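Local atomic coordinates of aromatic-amino-acid:2-oxoglutarate transaminase (Candida albicans, PDB entry 6HND), a protein that probably transfers the amino group of aromatic amino acids, and perhaps of 2-aminoadipate, to a 2-oxo acid, using pyridoxal 5'-phosphate as cofactor. Residues B[345-350]-B[375-380]; B[140-145]-B[383-388]; B[168-173]-B[334-339]; B[54-59]-B[122-127]. All coordinates share one frame; numbering follows the deposited sequence.

Interaction 1: residues B[345-350]-B[375-380]; sequences PGLRLG and GLTQTI. With PLP (pyridoxal-5'-phosphate), chain E.
Flanked by Leu347 and Leu349, which pack against Thr377 and Gln378, Arg348 turns a flat guanidinium group away from the helix, and its partners lie at the edges of that plane. Arg348 NH1 donates to PLP O3P at 2.9 Å, nearly straight at 171°. On the neighbouring edge Arg348 NE and NH1 both take Pro345 O, at 3.0 and 2.8 Å, each bond 1° out of the guanidinium plane. The side chain folds back at chi2 (-69°) and chi3, which brings NE and NH1 onto Pro345 O; Arg348 N also donates to this carbonyl. This is the phosphate-binding arginine of the aminotransferase family, carried here on a loop leading into strand 350-355. On the other side of that loop the contact with helix 375-388 is made without hydrogen bonds, largely by carbon atoms. Thr377 CG2, anti to its own N, points at Leu347, 3.9 Å from CB and 3.5 Å from the carbonyl O. Leu349 reaches with CD1 to Gln378 CG at 3.9 Å, the two side chains crossing at about a right angle. The polar ends face elsewhere: Thr377 OG1 is hydrogen-bonded to Ser374 OG of the second subunit, and Gln378 OE1 accepts from His136 N.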
loop_
_atom_site.group_PDB
_atom_site.type_symbol
_atom_site.label_atom_id
_atom_site.label_comp_id
_atom_site.label_asym_id
_atom_site.label_seq_id
_atom_site.Cartn_x
_atom_site.Cartn_y
_atom_site.Cartn_z
ATOM N N PRO B 345 -3.544 4.161 13.566
ATOM C CA PRO B 345 -3.476 4.563 12.160
ATOM C C PRO B 345 -2.190 4.136 11.434
ATOM O O PRO B 345 -2.266 3.826 10.249
ATOM C CB PRO B 345 -3.559 6.084 12.234
ATOM C CG PRO B 345 -4.266 6.350 13.534
ATOM C CD PRO B 345 -3.717 5.305 14.474
ATOM N N GLY B 346 -1.072 4.103 12.157
ATOM C CA GLY B 346 0.273 3.807 11.633
ATOM C C GLY B 346 0.390 2.378 11.120
ATOM O O GLY B 346 1.381 2.093 10.432
ATOM N N LEU B 347 -0.581 1.505 11.419
ATOM C CA LEU B 347 -0.548 0.121 10.886
ATOM C C LEU B 347 -0.643 0.208 9.361
ATOM O O LEU B 347 0.110 -0.553 8.676
ATOM C CB LEU B 347 -1.705 -0.726 11.414
ATOM C CG LEU B 347 -1.805 -0.994 12.908
ATOM C CD1 LEU B 347 -3.020 -1.855 13.147
ATOM C CD2 LEU B 347 -0.557 -1.668 13.473
ATOM N N ARG B 348 -1.538 1.082 8.866
ATOM C CA ARG B 348 -2.005 1.079 7.451
ATOM C C ARG B 348 -2.559 -0.330 7.144
ATOM O O ARG B 348 -1.971 -1.044 6.331
ATOM C CB ARG B 348 -0.857 1.404 6.489
ATOM C CG ARG B 348 -0.222 2.779 6.618
ATOM C CD ARG B 348 -1.150 3.881 6.170
ATOM N NE ARG B 348 -2.067 4.141 7.263
ATOM C CZ ARG B 348 -3.234 4.752 7.155
ATOM N NH1 ARG B 348 -3.951 4.929 8.253
ATOM N NH2 ARG B 348 -3.686 5.174 5.978
ATOM N N LEU B 349 -3.599 -0.739 7.856
ATOM C CA LEU B 349 -4.204 -2.086 7.793
ATOM C C LEU B 349 -5.703 -1.976 8.021
ATOM O O LEU B 349 -6.119 -1.213 8.896
ATOM C CB LEU B 349 -3.584 -3.033 8.828
ATOM C CG LEU B 349 -3.864 -4.515 8.559
ATOM C CD1 LEU B 349 -3.089 -4.982 7.358
ATOM C CD2 LEU B 349 -3.525 -5.363 9.770
ATOM N N GLY B 350 -6.468 -2.662 7.178
ATOM C CA GLY B 350 -7.921 -2.785 7.327
ATOM C C GLY B 350 -8.419 -3.984 6.561
ATOM O O GLY B 350 -7.583 -4.849 6.197
ATOM N N GLY B 375 3.247 -7.485 5.311
ATOM C CA GLY B 375 3.186 -8.798 5.972
ATOM C C GLY B 375 3.655 -8.709 7.408
ATOM O O GLY B 375 3.074 -9.410 8.260
ATOM N N LEU B 376 4.669 -7.888 7.681
ATOM C CA LEU B 376 5.233 -7.748 9.055
ATOM C C LEU B 376 4.115 -7.202 9.936
ATOM O O LEU B 376 4.008 -7.628 11.076
ATOM C CB LEU B 376 6.464 -6.822 9.050
ATOM C CG LEU B 376 7.079 -6.539 10.424
ATOM C CD1 LEU B 376 7.313 -7.819 11.219
ATOM C CD2 LEU B 376 8.371 -5.741 10.316
ATOM N N THR B 377 3.304 -6.287 9.411
ATOM C CA THR B 377 2.225 -5.625 10.189
ATOM C C THR B 377 1.075 -6.606 10.380
ATOM O O THR B 377 0.556 -6.671 11.505
ATOM C CB THR B 377 1.752 -4.348 9.508
ATOM O OG1 THR B 377 2.916 -3.524 9.503
ATOM C CG2 THR B 377 0.573 -3.699 10.208
ATOM N N GLN B 378 0.688 -7.306 9.310
ATOM C CA GLN B 378 -0.327 -8.385 9.363
ATOM C C GLN B 378 0.113 -9.391 10.428
ATOM O O GLN B 378 -0.751 -9.899 11.139
ATOM C CB GLN B 378 -0.462 -9.100 8.026
ATOM C CG GLN B 378 -1.118 -8.271 6.943
ATOM C CD GLN B 378 -1.367 -9.094 5.702
ATOM O OE1 GLN B 378 -2.095 -10.100 5.744
ATOM N NE2 GLN B 378 -0.780 -8.663 4.588
ATOM N N THR B 379 1.409 -9.693 10.480
ATOM C CA THR B 379 1.991 -10.687 11.417
ATOM C C THR B 379 1.803 -10.152 12.839
ATOM O O THR B 379 1.173 -10.855 13.622
ATOM C CB THR B 379 3.449 -11.002 11.063
ATOM O OG1 THR B 379 3.442 -11.541 9.745
ATOM C CG2 THR B 379 4.109 -11.971 12.022
ATOM N N ILE B 380 2.281 -8.932 13.122
ATOM C CA ILE B 380 2.196 -8.329 14.478
ATOM C C ILE B 380 0.720 -8.211 14.870
ATOM O O ILE B 380 0.364 -8.639 15.972
ATOM C CB ILE B 380 2.958 -7.002 14.567
ATOM C CG1 ILE B 380 4.470 -7.238 14.486
ATOM C CG2 ILE B 380 2.572 -6.234 15.832
ATOM C CD1 ILE B 380 5.267 -5.960 14.344
HETATM N N1 PLP E . -13.392 7.230 6.585
HETATM C C2 PLP E . -13.766 7.909 7.662
HETATM C C2A PLP E . -15.211 8.252 7.779
HETATM C C3 PLP E . -12.822 8.254 8.669
HETATM O O3 PLP E . -13.242 8.949 9.769
HETATM C C4 PLP E . -11.461 7.884 8.508
HETATM C C4A PLP E . -10.498 8.157 9.601
HETATM C C5 PLP E . -11.110 7.150 7.355
HETATM C C6 PLP E . -12.097 6.875 6.439
HETATM C C5A PLP E . -9.691 6.778 7.014
HETATM O O4P PLP E . -9.136 5.672 7.773
HETATM P P PLP E . -7.658 5.111 7.411
HETATM O O1P PLP E . -7.503 5.207 5.898
HETATM O O2P PLP E . -7.728 3.703 7.998
HETATM O O3P PLP E . -6.681 5.990 8.123
#

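Interaction 2: residues B[140-145]-B[383-388]; sequences LQFARD and NVIQEN
Ile385 and Gln386 are the two residues of 383-388 that reach Phe142. Just before them in sequence, Asn383 turns its amide to Ile122 O, and Val384 packs on Val58 and Leu60. Ile385 carries the contact. Its chi1 of -78° sets CG1 beside the backbone N and CG2 anti to it. Ile385 CG2 lies over one face of the Phe142 ring, 3.2 Å from CE1 and 3.6 Å from CD1. The first is short for two carbons and is to be read with caution. The CD1 branch of Ile385 reaches the far end of the same ring, 4.0 Å from Phe142 CZ, while the two side chains cross at about a right angle. Gln386 follows, bent at chi2 (92°), which carries OE1 to within 4.0 Å of Phe142 CD1; its amide plane stands 60° from the ring. Gln386 NE2 donates to Lys120 O, while Gln386 OE1 accepts a weak bond, 3.5 Å, from a water that also donates to Asp145 OD2 at 2.8 Å. The contact thus sets helix 375-388 beside helix 137-151, with strand 158-163 next to Leu140 on one helix and strands 53-60 and 109-113 against Asn388 on the other.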
loop_
_atom_site.group_PDB
_atom_site.type_symbol
_atom_site.label_atom_id
_atom_site.label_comp_id
_atom_site.label_asym_id
_atom_site.label_seq_id
_atom_site.Cartn_x
_atom_site.Cartn_y
_atom_site.Cartn_z
ATOM N N LEU B 140 -7.161 -13.096 7.447
ATOM C CA LEU B 140 -8.411 -13.194 6.658
ATOM C C LEU B 140 -9.431 -13.973 7.499
ATOM O O LEU B 140 -10.524 -13.452 7.650
ATOM C CB LEU B 140 -8.163 -13.866 5.312
ATOM C CG LEU B 140 -7.507 -12.989 4.245
ATOM C CD1 LEU B 140 -7.112 -13.836 3.027
ATOM C CD2 LEU B 140 -8.403 -11.819 3.827
ATOM N N GLN B 141 -9.067 -15.125 8.086
ATOM C CA GLN B 141 -10.033 -15.932 8.878
ATOM C C GLN B 141 -10.521 -15.098 10.072
ATOM O O GLN B 141 -11.762 -15.061 10.288
ATOM C CB GLN B 141 -9.509 -17.296 9.353
ATOM C CG GLN B 141 -10.628 -18.254 9.804
ATOM C CD GLN B 141 -11.771 -18.354 8.806
ATOM O OE1 GLN B 141 -11.563 -18.525 7.615
ATOM N NE2 GLN B 141 -13.009 -18.213 9.251
ATOM N N PHE B 142 -9.624 -14.423 10.800
ATOM C CA PHE B 142 -10.031 -13.587 11.956
ATOM C C PHE B 142 -11.061 -12.551 11.506
ATOM O O PHE B 142 -12.065 -12.396 12.203
ATOM C CB PHE B 142 -8.865 -12.868 12.614
ATOM C CG PHE B 142 -9.312 -11.702 13.445
ATOM C CD1 PHE B 142 -9.764 -11.898 14.733
ATOM C CD2 PHE B 142 -9.324 -10.426 12.919
ATOM C CE1 PHE B 142 -10.197 -10.826 15.486
ATOM C CE2 PHE B 142 -9.767 -9.359 13.676
ATOM C CZ PHE B 142 -10.207 -9.564 14.949
ATOM N N ALA B 143 -10.825 -11.872 10.382
ATOM C CA ALA B 143 -11.768 -10.859 9.837
ATOM C C ALA B 143 -13.117 -11.531 9.491
ATOM O O ALA B 143 -14.136 -10.919 9.821
ATOM C CB ALA B 143 -11.185 -10.101 8.654
ATOM N N ARG B 144 -13.145 -12.719 8.866
ATOM C CA ARG B 144 -14.427 -13.448 8.624
ATOM C C ARG B 144 -15.151 -13.642 9.967
ATOM O O ARG B 144 -16.315 -13.259 10.075
ATOM C CB ARG B 144 -14.239 -14.811 7.951
ATOM C CG ARG B 144 -13.742 -14.725 6.515
ATOM C CD ARG B 144 -13.610 -16.057 5.772
ATOM N NE ARG B 144 -12.848 -15.833 4.543
ATOM C CZ ARG B 144 -11.576 -16.183 4.317
ATOM N NH1 ARG B 144 -10.866 -16.841 5.218
ATOM N NH2 ARG B 144 -11.021 -15.887 3.154
ATOM N N ASP B 145 -14.465 -14.215 10.953
ATOM C CA ASP B 145 -15.040 -14.613 12.260
ATOM C C ASP B 145 -15.596 -13.379 12.969
ATOM O O ASP B 145 -16.704 -13.472 13.530
ATOM C CB ASP B 145 -13.991 -15.360 13.084
ATOM C CG ASP B 145 -13.666 -16.746 12.520
ATOM O OD1 ASP B 145 -14.396 -17.185 11.627
ATOM O OD2 ASP B 145 -12.675 -17.373 12.974
ATOM N N ASN B 383 -1.089 -11.751 15.436
ATOM C CA ASN B 383 -0.594 -12.529 16.599
ATOM C C ASN B 383 -1.020 -11.819 17.885
ATOM O O ASN B 383 -1.344 -12.503 18.857
ATOM C CB ASN B 383 0.896 -12.811 16.451
ATOM C CG ASN B 383 1.164 -13.757 15.299
ATOM O OD1 ASN B 383 0.307 -13.942 14.425
ATOM N ND2 ASN B 383 2.356 -14.335 15.267
ATOM N N VAL B 384 -1.067 -10.489 17.896
ATOM C CA VAL B 384 -1.465 -9.729 19.111
ATOM C C VAL B 384 -2.938 -10.067 19.384
ATOM O O VAL B 384 -3.258 -10.380 20.558
ATOM C CB VAL B 384 -1.193 -8.219 18.983
ATOM C CG1 VAL B 384 -1.956 -7.404 20.033
ATOM C CG2 VAL B 384 0.304 -7.900 19.018
ATOM N N ILE B 385 -3.784 -10.083 18.342
ATOM C CA ILE B 385 -5.257 -10.307 18.477
ATOM C C ILE B 385 -5.507 -11.762 18.895
ATOM O O ILE B 385 -6.261 -11.959 19.854
ATOM C CB ILE B 385 -6.032 -9.874 17.211
ATOM C CG1 ILE B 385 -6.197 -8.364 17.169
ATOM C CG2 ILE B 385 -7.405 -10.531 17.122
ATOM C CD1 ILE B 385 -6.710 -7.835 15.887
ATOM N N GLN B 386 -4.825 -12.728 18.282
ATOM C CA GLN B 386 -5.044 -14.178 18.518
ATOM C C GLN B 386 -4.409 -14.600 19.859
ATOM O O GLN B 386 -5.074 -15.316 20.629
ATOM C CB GLN B 386 -4.531 -14.991 17.319
ATOM C CG GLN B 386 -5.571 -15.921 16.670
ATOM C CD GLN B 386 -6.381 -15.368 15.505
ATOM O OE1 GLN B 386 -7.553 -15.045 15.667
ATOM N NE2 GLN B 386 -5.820 -15.342 14.296
ATOM N N GLU B 387 -3.198 -14.154 20.194
ATOM C CA GLU B 387 -2.491 -14.656 21.403
ATOM C C GLU B 387 -2.821 -13.836 22.660
ATOM O O GLU B 387 -3.069 -14.440 23.703
ATOM C CB GLU B 387 -0.981 -14.689 21.190
ATOM C CG GLU B 387 -0.424 -16.099 21.147
ATOM C CD GLU B 387 1.073 -16.098 21.364
ATOM O OE1 GLU B 387 1.797 -16.574 20.461
ATOM O OE2 GLU B 387 1.501 -15.566 22.424
ATOM N N ASN B 388 -2.734 -12.515 22.597
ATOM C CA ASN B 388 -2.961 -11.658 23.782
ATOM C C ASN B 388 -4.464 -11.519 24.013
ATOM O O ASN B 388 -4.890 -11.714 25.160
ATOM C CB ASN B 388 -2.322 -10.283 23.644
ATOM C CG ASN B 388 -2.455 -9.503 24.930
ATOM O OD1 ASN B 388 -3.089 -8.451 24.959
ATOM N ND2 ASN B 388 -1.885 -10.042 25.993
HETATM O O HOH W 1 -10.236 -16.552 14.092
#

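Interaction 3: residues B[168-173]-B[334-339]; sequences DGLNKA and LRVETF. With PLP (pyridoxal-5'-phosphate), chain E.
Val336 points its branched side chain at Gly169 and Leu170, and Leu334 does the same toward Ala173, joining helix 166-177 to strand 333-338 of the seven-stranded mixed sheet that forms the large-domain core of a fold-type I PLP enzyme. The short segments run nearly antiparallel, at 160°, with axes 8.2 Å apart. This close approach is possible at Gly169, where Val336 CG1 comes 4.1 Å from CA. The other branch, Val336 CG2, lies anti to that residue's own carbonyl carbon, beside its N, and meets Leu170 CD2 at 3.9 Å, the two side chains crossing at about a right angle. One helical turn on, Leu334 spreads both methyls over Ala173 CB, CD1 at 3.8 Å and CD2 at 3.9 Å. The other face of the strand is charged: Arg335 holds Glu337 side-on, NE and NH2 both on OE2, the NE bond being 2.8 Å and 1° out of the guanidinium plane. Asp281 and Glu279 are further salt-bridge partners of this arginine, and Tyr285 OH is bonded to the same OE2. Ala166 N and Ser167 N, in the first turn of the helix, donate to PLP, and the helix N-terminus would probably favour the phosphate. At the end of the strand Thr338, also bonded to Ser340 OG, joins them: chi1 of -177° sets OG1 opposite the backbone N, facing the phosphate, and Thr338 OG1 donates to PLP O2P over a short 2.5 Å.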
loop_
_atom_site.group_PDB
_atom_site.type_symbol
_atom_site.label_atom_id
_atom_site.label_comp_id
_atom_site.label_asym_id
_atom_site.label_seq_id
_atom_site.Cartn_x
_atom_site.Cartn_y
_atom_site.Cartn_z
ATOM N N ASP B 168 -7.718 3.123 1.598
ATOM C CA ASP B 168 -7.412 2.029 0.654
ATOM C C ASP B 168 -8.688 1.230 0.271
ATOM O O ASP B 168 -8.889 0.951 -0.961
ATOM C CB ASP B 168 -6.358 1.091 1.243
ATOM C CG ASP B 168 -5.867 0.147 0.168
ATOM O OD1 ASP B 168 -5.573 0.659 -0.931
ATOM O OD2 ASP B 168 -5.822 -1.085 0.420
ATOM N N GLY B 169 -9.492 0.815 1.258
ATOM C CA GLY B 169 -10.793 0.147 1.027
ATOM C C GLY B 169 -11.738 0.980 0.159
ATOM O O GLY B 169 -12.339 0.429 -0.770
ATOM N N LEU B 170 -11.847 2.280 0.441
ATOM C CA LEU B 170 -12.714 3.239 -0.296
ATOM C C LEU B 170 -12.252 3.420 -1.750
ATOM O O LEU B 170 -13.104 3.580 -2.643
ATOM C CB LEU B 170 -12.694 4.584 0.433
ATOM C CG LEU B 170 -13.351 4.605 1.812
ATOM C CD1 LEU B 170 -13.132 5.962 2.456
ATOM C CD2 LEU B 170 -14.829 4.261 1.714
ATOM N N ASN B 171 -10.952 3.429 -1.997
ATOM C CA ASN B 171 -10.411 3.530 -3.373
ATOM C C ASN B 171 -10.704 2.224 -4.121
ATOM O O ASN B 171 -11.106 2.274 -5.277
ATOM C CB ASN B 171 -8.929 3.875 -3.372
ATOM C CG ASN B 171 -8.443 4.079 -4.785
ATOM O OD1 ASN B 171 -8.992 4.958 -5.471
ATOM N ND2 ASN B 171 -7.462 3.275 -5.210
ATOM N N LYS B 172 -10.531 1.097 -3.450
ATOM C CA LYS B 172 -10.867 -0.232 -3.991
ATOM C C LYS B 172 -12.355 -0.257 -4.382
ATOM O O LYS B 172 -12.683 -0.785 -5.450
ATOM C CB LYS B 172 -10.471 -1.274 -2.949
ATOM C CG LYS B 172 -8.971 -1.560 -2.857
ATOM C CD LYS B 172 -8.591 -2.369 -1.603
ATOM C CE LYS B 172 -7.337 -3.189 -1.798
ATOM N NZ LYS B 172 -6.123 -2.362 -2.065
ATOM N N ALA B 173 -13.233 0.300 -3.550
ATOM C CA ALA B 173 -14.689 0.268 -3.756
ATOM C C ALA B 173 -15.065 1.222 -4.883
ATOM O O ALA B 173 -15.902 0.851 -5.693
ATOM C CB ALA B 173 -15.396 0.678 -2.493
ATOM N N LEU B 334 -20.714 -3.180 -0.177
ATOM C CA LEU B 334 -19.288 -3.394 0.148
ATOM C C LEU B 334 -19.016 -2.670 1.466
ATOM O O LEU B 334 -19.172 -1.433 1.503
ATOM C CB LEU B 334 -18.438 -2.829 -0.999
ATOM C CG LEU B 334 -16.942 -3.096 -0.904
ATOM C CD1 LEU B 334 -16.313 -3.007 -2.281
ATOM C CD2 LEU B 334 -16.279 -2.114 0.063
ATOM N N ARG B 335 -18.628 -3.399 2.506
ATOM C CA ARG B 335 -18.316 -2.778 3.829
ATOM C C ARG B 335 -16.810 -2.500 3.934
ATOM O O ARG B 335 -16.000 -3.441 3.720
ATOM C CB ARG B 335 -18.758 -3.655 5.000
ATOM C CG ARG B 335 -18.339 -3.083 6.344
ATOM C CD ARG B 335 -18.700 -3.998 7.495
ATOM N NE ARG B 335 -18.332 -3.495 8.816
ATOM C CZ ARG B 335 -19.006 -2.590 9.509
ATOM N NH1 ARG B 335 -20.083 -2.020 9.000
ATOM N NH2 ARG B 335 -18.569 -2.236 10.710
ATOM N N VAL B 336 -16.446 -1.261 4.256
ATOM C CA VAL B 336 -15.030 -0.885 4.526
ATOM C C VAL B 336 -14.753 -0.848 6.034
ATOM O O VAL B 336 -15.423 -0.077 6.760
ATOM C CB VAL B 336 -14.723 0.469 3.865
ATOM C CG1 VAL B 336 -13.287 0.920 4.145
ATOM C CG2 VAL B 336 -14.997 0.373 2.378
ATOM N N GLU B 337 -13.764 -1.614 6.475
ATOM C CA GLU B 337 -13.255 -1.596 7.868
ATOM C C GLU B 337 -11.795 -1.129 7.882
ATOM O O GLU B 337 -11.148 -1.196 6.811
ATOM C CB GLU B 337 -13.344 -2.989 8.487
ATOM C CG GLU B 337 -14.759 -3.431 8.790
ATOM C CD GLU B 337 -15.108 -3.657 10.254
ATOM O OE1 GLU B 337 -14.306 -3.309 11.163
ATOM O OE2 GLU B 337 -16.188 -4.151 10.479
ATOM N N THR B 338 -11.318 -0.678 9.054
ATOM C CA THR B 338 -9.901 -0.311 9.316
ATOM C C THR B 338 -9.519 -0.699 10.757
ATOM O O THR B 338 -10.426 -0.776 11.634
ATOM C CB THR B 338 -9.661 1.178 9.020
ATOM O OG1 THR B 338 -8.293 1.564 9.200
ATOM C CG2 THR B 338 -10.519 2.066 9.888
ATOM N N PHE B 339 -8.219 -0.867 11.000
ATOM C CA PHE B 339 -7.640 -1.034 12.353
ATOM C C PHE B 339 -7.126 0.321 12.827
ATOM O O PHE B 339 -6.543 0.357 13.907
ATOM C CB PHE B 339 -6.547 -2.104 12.382
ATOM C CG PHE B 339 -7.038 -3.499 12.088
ATOM C CD1 PHE B 339 -7.682 -4.236 13.061
ATOM C CD2 PHE B 339 -6.874 -4.062 10.833
ATOM C CE1 PHE B 339 -8.141 -5.517 12.786
ATOM C CE2 PHE B 339 -7.355 -5.330 10.556
ATOM C CZ PHE B 339 -7.983 -6.062 11.536
HETATM N N1 PLP E . -13.392 7.230 6.585
HETATM C C2 PLP E . -13.766 7.909 7.662
HETATM C C2A PLP E . -15.211 8.252 7.779
HETATM C C3 PLP E . -12.822 8.254 8.669
HETATM O O3 PLP E . -13.242 8.949 9.769
HETATM C C4 PLP E . -11.461 7.884 8.508
HETATM C C4A PLP E . -10.498 8.157 9.601
HETATM C C5 PLP E . -11.110 7.150 7.355
HETATM C C6 PLP E . -12.097 6.875 6.439
HETATM C C5A PLP E . -9.691 6.778 7.014
HETATM O O4P PLP E . -9.136 5.672 7.773
HETATM P P PLP E . -7.658 5.111 7.411
HETATM O O1P PLP E . -7.503 5.207 5.898
HETATM O O2P PLP E . -7.728 3.703 7.998
HETATM O O3P PLP E . -6.681 5.990 8.123
#

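Interaction 4: residues B[54-59]-B[122-127]; sequences DSIDVN and IDLARG
Leu124 leans against Ser55 and Ile56 of strand 53-60, which pairs antiparallel with strand 109-113 and continues the sheet across the dimer interface through a ladder with the second subunit. The contact between the two segments is apolar. Leu124 CD1 lies over the strand backbone, 3.6 Å from Ser55 CA and 3.7 Å from Asp54 O, while CD2 meets Ile56 CD1 at 4.0 Å. Leu124 chi1 of -61° puts CG beside the backbone N and, with chi2 extended, the two methyls reach the strand; Ile112 of the neighbouring strand also touches this leucine. Polar groups of the strand have partners elsewhere: Asp54 forms a salt bridge with Arg114, and Ser55 OG is bonded to Asn59 of the second subunit. Backbone capping belongs to Asp123, the N-cap of the short helix 124-127, whose OD1 accepts from Arg126 N at 3.0 Å. Charge pairing reinforces the cap, because the Arg126 guanidinium grips the same carboxylate side-on. Arg126 NE approaches Asp123 OD1 at 3.2 Å on its syn side, from the face opposite to Arg126 N. The shorter arm of that grip is Arg126 NH2 to Asp123 OD2, 2.7 Å at 167°, coming from above the carboxylate plane.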
loop_
_atom_site.group_PDB
_atom_site.type_symbol
_atom_site.label_atom_id
_atom_site.label_comp_id
_atom_site.label_asym_id
_atom_site.label_seq_id
_atom_site.Cartn_x
_atom_site.Cartn_y
_atom_site.Cartn_z
ATOM N N ASP B 54 14.992 -12.553 13.521
ATOM C CA ASP B 54 14.782 -13.965 13.948
ATOM C C ASP B 54 13.522 -14.101 14.828
ATOM O O ASP B 54 12.826 -15.160 14.730
ATOM C CB ASP B 54 16.023 -14.474 14.686
ATOM C CG ASP B 54 15.989 -15.954 15.001
ATOM O OD1 ASP B 54 16.163 -16.753 14.070
ATOM O OD2 ASP B 54 15.729 -16.284 16.167
ATOM N N SER B 55 13.234 -13.105 15.672
ATOM C CA SER B 55 12.021 -13.098 16.539
ATOM C C SER B 55 11.659 -11.662 16.958
ATOM O O SER B 55 12.521 -10.776 16.910
ATOM C CB SER B 55 12.181 -14.017 17.752
ATOM O OG SER B 55 12.925 -13.402 18.813
ATOM N N ILE B 56 10.413 -11.465 17.372
ATOM C CA ILE B 56 9.862 -10.143 17.801
ATOM C C ILE B 56 9.060 -10.375 19.087
ATOM O O ILE B 56 8.313 -11.361 19.146
ATOM C CB ILE B 56 9.024 -9.480 16.684
ATOM C CG1 ILE B 56 9.842 -9.315 15.400
ATOM C CG2 ILE B 56 8.439 -8.155 17.139
ATOM C CD1 ILE B 56 9.057 -8.688 14.277
ATOM N N ASP B 57 9.302 -9.546 20.095
ATOM C CA ASP B 57 8.495 -9.483 21.335
ATOM C C ASP B 57 7.684 -8.209 21.229
ATOM O O ASP B 57 8.294 -7.140 21.008
ATOM C CB ASP B 57 9.383 -9.506 22.580
ATOM C CG ASP B 57 10.202 -10.778 22.668
ATOM O OD1 ASP B 57 9.570 -11.846 22.764
ATOM O OD2 ASP B 57 11.447 -10.692 22.582
ATOM N N VAL B 58 6.366 -8.340 21.268
ATOM C CA VAL B 58 5.421 -7.193 21.179
ATOM C C VAL B 58 4.862 -7.027 22.586
ATOM O O VAL B 58 4.147 -7.936 23.025
ATOM C CB VAL B 58 4.303 -7.429 20.139
ATOM C CG1 VAL B 58 3.348 -6.248 20.062
ATOM C CG2 VAL B 58 4.885 -7.724 18.762
ATOM N N ASN B 59 5.230 -5.929 23.244
ATOM C CA ASN B 59 4.904 -5.628 24.661
ATOM C C ASN B 59 3.700 -4.676 24.690
ATOM O O ASN B 59 3.769 -3.608 24.032
ATOM C CB ASN B 59 6.127 -5.057 25.388
ATOM C CG ASN B 59 7.383 -5.834 25.069
ATOM O OD1 ASN B 59 7.363 -7.064 25.094
ATOM N ND2 ASN B 59 8.463 -5.130 24.752
ATOM N N ILE B 122 0.705 -16.211 12.512
ATOM C CA ILE B 122 1.666 -16.023 11.390
ATOM C C ILE B 122 3.066 -15.990 11.992
ATOM O O ILE B 122 3.259 -15.218 12.916
ATOM C CB ILE B 122 1.322 -14.760 10.587
ATOM C CG1 ILE B 122 -0.176 -14.699 10.291
ATOM C CG2 ILE B 122 2.138 -14.702 9.314
ATOM C CD1 ILE B 122 -0.632 -13.381 9.715
ATOM N N ASP B 123 3.972 -16.830 11.492
ATOM C CA ASP B 123 5.401 -16.846 11.877
ATOM C C ASP B 123 6.167 -15.868 10.972
ATOM O O ASP B 123 5.588 -15.374 9.947
ATOM C CB ASP B 123 5.954 -18.274 11.870
ATOM C CG ASP B 123 5.826 -19.022 10.553
ATOM O OD1 ASP B 123 5.747 -18.346 9.526
ATOM O OD2 ASP B 123 5.827 -20.288 10.573
ATOM N N LEU B 124 7.417 -15.574 11.318
ATOM C CA LEU B 124 8.213 -14.602 10.530
ATOM C C LEU B 124 8.702 -15.255 9.228
ATOM O O LEU B 124 8.858 -14.519 8.232
ATOM C CB LEU B 124 9.370 -14.071 11.369
ATOM C CG LEU B 124 8.968 -13.327 12.641
ATOM C CD1 LEU B 124 10.213 -12.950 13.437
ATOM C CD2 LEU B 124 8.156 -12.081 12.325
ATOM N N ALA B 125 8.897 -16.578 9.193
ATOM C CA ALA B 125 9.294 -17.296 7.952
ATOM C C ALA B 125 8.273 -16.993 6.838
ATOM O O ALA B 125 8.674 -16.677 5.690
ATOM C CB ALA B 125 9.426 -18.780 8.215
ATOM N N ARG B 126 6.993 -17.022 7.160
ATOM C CA ARG B 126 5.949 -16.648 6.170
ATOM C C ARG B 126 5.649 -15.138 6.216
ATOM O O ARG B 126 5.401 -14.562 5.136
ATOM C CB ARG B 126 4.736 -17.553 6.370
ATOM C CG ARG B 126 4.992 -18.928 5.778
ATOM C CD ARG B 126 4.006 -19.972 6.203
ATOM N NE ARG B 126 4.221 -20.348 7.592
ATOM C CZ ARG B 126 3.537 -21.301 8.195
ATOM N NH1 ARG B 126 2.625 -21.964 7.509
ATOM N NH2 ARG B 126 3.746 -21.579 9.468
ATOM N N GLY B 127 5.672 -14.521 7.402
ATOM C CA GLY B 127 5.284 -13.108 7.594
ATOM C C GLY B 127 6.199 -12.163 6.836
ATOM O O GLY B 127 5.703 -11.148 6.287
#

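Interactions 1, 3 and 4 are made by buried residues and touch the second subunit; interaction 2 includes the partly exposed Gln386, and no other chain touches its segments. From contact centre to chain centre, interaction 3 is at about 7 Å, interactions 1 and 2 at about 16 and 19 Å, and interaction 4 at about 28 Å. Interactions 1 and 2 use successive parts of helix 375-388, and interaction 4 packs on the same helix, Ile56 CD1 lying 3.6 Å from Leu376 CD1. Phe339 connects the inner contacts, its N bonded to Leu349 O and its ring near Ile385 and Phe142. Ligand chemistry enters only in interactions 1 and 3, which bring Arg348 and Thr338 to one phosphate.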